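Local coordinates for lipolytic enzyme (Clostridium thermocellum, PDB 2VPT), which hydrolyses ester bonds on plant cell-wall carbohydrate, probably acetyl groups of xylan, as the family 3 carbohydrate esterase catalytic domain of a cellulosomal enzyme, at the interface of chains A and B. Sequence-based numbering; all coordinates share one arbitrary frame. Chains: chain A/B, Lipolytic enzyme.

The interface of chains A and B. Residues chain A 17, 19-20, 24, 50, 64; chain B 17, 19-20, 24, 50, 64.
On the two-fold axis the selenomethionines A:Met24 and B:Met24 meet tip to tip, their terminal methyls facing each other with CE of A:Met24 3.8 Å from CE of B:Met24. Each of these side chains leaves the backbone with CG beside the N and anti to the carbonyl carbon, then bends at both of the next torsions (chi2 -67°, chi3 -47°), so that the selenium and methyl form a compact hook. The other selenomethionine, A:Met19 with its twin B:Met19, behaves differently: extended beyond CG, it reaches across tip first, leading with its methyl, CE of A:Met19 lying 3.4 Å from SE of B:Met24. The same methyl also comes near a backbone carbonyl, 3.9 Å from O of B:Gly20. With the twin contacts from B:Met19, a small apolar cluster of methyl and selenium surfaces results, and A:Met24 and B:Met24 each bury more surface than the other residues of the patch.

Further out, the carboxylate of A:Glu17, at the end of helix 14-17, covers the root of the B:Met24 hook, with its CD 3.7 Å from CG of B:Met24. The side chain is extended, CG anti to the backbone N. OE1 of A:Glu17 accepts hydrogen bonds from both N and OG of A:Ser64, within chain A, both donors lying above the carboxylate plane; the N bond is nearly straight, 165° at the hydrogen. That double grip should restrain the carboxylate's rotation. Both carboxylate oxygens flank CG of B:Met24, while OE2 of A:Glu17 also comes 3.8 Å from CB of B:Ser50. If both are ionised, the carboxylates of A:Glu17 and B:Glu17 would carry like charge, but their OE2 atoms are 6.6 Å apart.

Van der Waals contact thus carries this patch, in a GDSL-type esterase domain whose pairing here may simply reflect the crystal. At the rim, the A:Ser50 hydroxyl OG donates a hydrogen bond within its own chain to the A:Met24 carbonyl O at 2.8 Å, in the carbonyl plane.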
ATOM      1  N   GLU A  17       6.833  -0.566  -2.775  1.00  7.96           N
ATOM      2  CA  GLU A  17       5.482  -0.681  -2.239  1.00  8.82           C
ATOM      3  C   GLU A  17       4.486  -0.943  -3.363  1.00  9.21           C
ATOM      4  O   GLU A  17       3.534  -1.711  -3.179  1.00  9.36           O
ATOM      5  CB  GLU A  17       5.099   0.545  -1.411  1.00  9.17           C
ATOM      6  CG  GLU A  17       3.774   0.375  -0.659  1.00 10.13           C
ATOM      7  CD  GLU A  17       3.593   1.353   0.487  1.00  9.39           C
ATOM      8  OE1 GLU A  17       4.132   2.483   0.425  1.00 11.47           O
ATOM      9  OE2 GLU A  17       2.895   0.970   1.443  1.00 11.58           O
HETATM   10  N   MSE A  19       3.199   1.652  -6.008  1.00 11.48           N
HETATM   11  CA  MSE A  19       2.315   2.642  -6.586  1.00 12.74           C
HETATM   12  C   MSE A  19       2.308   2.475  -8.106  1.00 12.61           C
HETATM   13  O   MSE A  19       3.230   1.901  -8.699  1.00 12.85           O
HETATM   14  CB  MSE A  19       2.732   4.059  -6.194  1.00 13.84           C
HETATM   15  CG  MSE A  19       2.519   4.356  -4.747  1.00 14.74           C
HETATM   16 SE   MSE A  19       2.724   6.241  -4.322  0.50 15.43          SE
HETATM   17  CE  MSE A  19       1.758   6.316  -2.684  1.00 19.32           C
ATOM     18  N   GLY A  20       1.253   2.965  -8.742  1.00 12.95           N
ATOM     19  CA  GLY A  20       1.055   2.766 -10.175  1.00 13.59           C
ATOM     20  C   GLY A  20       0.096   1.622 -10.403  1.00 13.93           C
ATOM     21  O   GLY A  20      -0.914   1.478  -9.696  1.00 14.84           O
HETATM   22  N   MSE A  24      -0.617  -2.586  -5.851  1.00 12.31           N
HETATM   23  CA  MSE A  24       0.388  -2.491  -4.791  1.00 11.90           C
HETATM   24  C   MSE A  24       1.186  -3.774  -4.612  1.00 10.58           C
HETATM   25  O   MSE A  24       1.625  -4.121  -3.516  1.00 10.36           O
HETATM   26  CB  MSE A  24      -0.235  -2.013  -3.474  1.00 12.62           C
HETATM   27  CG  MSE A  24      -1.141  -0.797  -3.588  1.00 12.60           C
HETATM   28 SE   MSE A  24      -0.274   0.871  -4.089  0.50 13.80          SE
HETATM   29  CE  MSE A  24       0.945   0.646  -2.966  1.00 11.10           C
ATOM     30  N   SER A  50       0.964  -5.717   1.159  1.00  9.07           N
ATOM     31  CA  SER A  50       0.143  -5.216   0.076  1.00  9.27           C
ATOM     32  C   SER A  50       0.368  -6.030  -1.178  1.00  8.74           C
ATOM     33  O   SER A  50       1.443  -6.594  -1.375  1.00  9.94           O
ATOM     34  CB  SER A  50       0.441  -3.746  -0.221  1.00  9.60           C
ATOM     35  OG  SER A  50       1.737  -3.529  -0.754  1.00 10.54           O
ATOM     36  N   SER A  64       6.386   4.110   0.297  1.00 11.38           N
ATOM     37  CA  SER A  64       6.160   5.215  -0.606  1.00 11.99           C
ATOM     38  C   SER A  64       6.560   6.523   0.061  1.00 12.05           C
ATOM     39  O   SER A  64       6.208   6.773   1.206  1.00 12.97           O
ATOM     40  CB  SER A  64       4.693   5.276  -1.023  1.00 12.70           C
ATOM     41  OG  SER A  64       4.332   4.094  -1.711  1.00 13.73           O
TER
ATOM     42  N   GLU B  17      -7.002   2.093   1.138  1.00  7.96           N
ATOM     43  CA  GLU B  17      -5.596   1.709   1.137  1.00  8.82           C
ATOM     44  C   GLU B  17      -4.709   2.945   1.215  1.00  9.21           C
ATOM     45  O   GLU B  17      -3.668   2.919   1.884  1.00  9.36           O
ATOM     46  CB  GLU B  17      -5.252   0.834  -0.068  1.00  9.17           C
ATOM     47  CG  GLU B  17      -3.842   0.237   0.002  1.00 10.13           C
ATOM     48  CD  GLU B  17      -3.638  -0.954  -0.915  1.00  9.39           C
ATOM     49  OE1 GLU B  17      -4.293  -1.033  -1.980  1.00 11.47           O
ATOM     50  OE2 GLU B  17      -2.803  -1.801  -0.551  1.00 11.58           O
HETATM   51  N   MSE B  19      -3.995   5.506  -1.670  1.00 11.48           N
HETATM   52  CA  MSE B  19      -3.286   6.095  -2.786  1.00 12.74           C
HETATM   53  C   MSE B  19      -3.430   7.617  -2.718  1.00 12.61           C
HETATM   54  O   MSE B  19      -4.347   8.153  -2.085  1.00 12.85           O
HETATM   55  CB  MSE B  19      -3.801   5.557  -4.120  1.00 13.84           C
HETATM   56  CG  MSE B  19      -3.462   4.121  -4.346  1.00 14.74           C
HETATM   57 SE   MSE B  19      -3.811   3.537  -6.166  0.50 15.43          SE
HETATM   58  CE  MSE B  19      -2.683   2.006  -6.242  1.00 19.32           C
ATOM     59  N   GLY B  20      -2.508   8.319  -3.361  1.00 12.95           N
ATOM     60  CA  GLY B  20      -2.449   9.775  -3.277  1.00 13.59           C
ATOM     61  C   GLY B  20      -1.409  10.186  -2.263  1.00 13.93           C
ATOM     62  O   GLY B  20      -0.317   9.600  -2.186  1.00 14.84           O
HETATM   63  N   MSE B  24       0.230   6.062   2.124  1.00 12.31           N
HETATM   64  CA  MSE B  24      -0.656   4.899   2.207  1.00 11.90           C
HETATM   65  C   MSE B  24      -1.293   4.736   3.580  1.00 10.58           C
HETATM   66  O   MSE B  24      -1.570   3.631   4.042  1.00 10.36           O
HETATM   67  CB  MSE B  24       0.056   3.622   1.749  1.00 12.62           C
HETATM   68  CG  MSE B  24       0.814   3.736   0.435  1.00 12.60           C
HETATM   69 SE   MSE B  24      -0.269   4.018  -1.156  0.50 13.80          SE
HETATM   70  CE  MSE B  24      -1.328   2.796  -0.726  1.00 11.10           C
ATOM     71  N   SER B  50      -0.237  -0.818   5.851  1.00  9.07           N
ATOM     72  CA  SER B  50       0.403   0.303   5.194  1.00  9.27           C
ATOM     73  C   SER B  50       0.127   1.584   5.946  1.00  8.74           C
ATOM     74  O   SER B  50      -0.900   1.712   6.612  1.00  9.94           O
ATOM     75  CB  SER B  50      -0.075   0.456   3.750  1.00  9.60           C
ATOM     76  OG  SER B  50      -1.437   0.835   3.644  1.00 10.54           O
ATOM     77  N   SER B  64      -6.702  -1.261  -3.353  1.00 11.38           N
ATOM     78  CA  SER B  64      -6.692  -0.424  -4.532  1.00 11.99           C
ATOM     79  C   SER B  64      -7.149  -1.226  -5.742  1.00 12.05           C
ATOM     80  O   SER B  64      -6.701  -2.344  -5.956  1.00 12.97           O
ATOM     81  CB  SER B  64      -5.294   0.135  -4.781  1.00 12.70           C
ATOM     82  OG  SER B  64      -4.892   0.943  -3.692  1.00 13.73           O
TER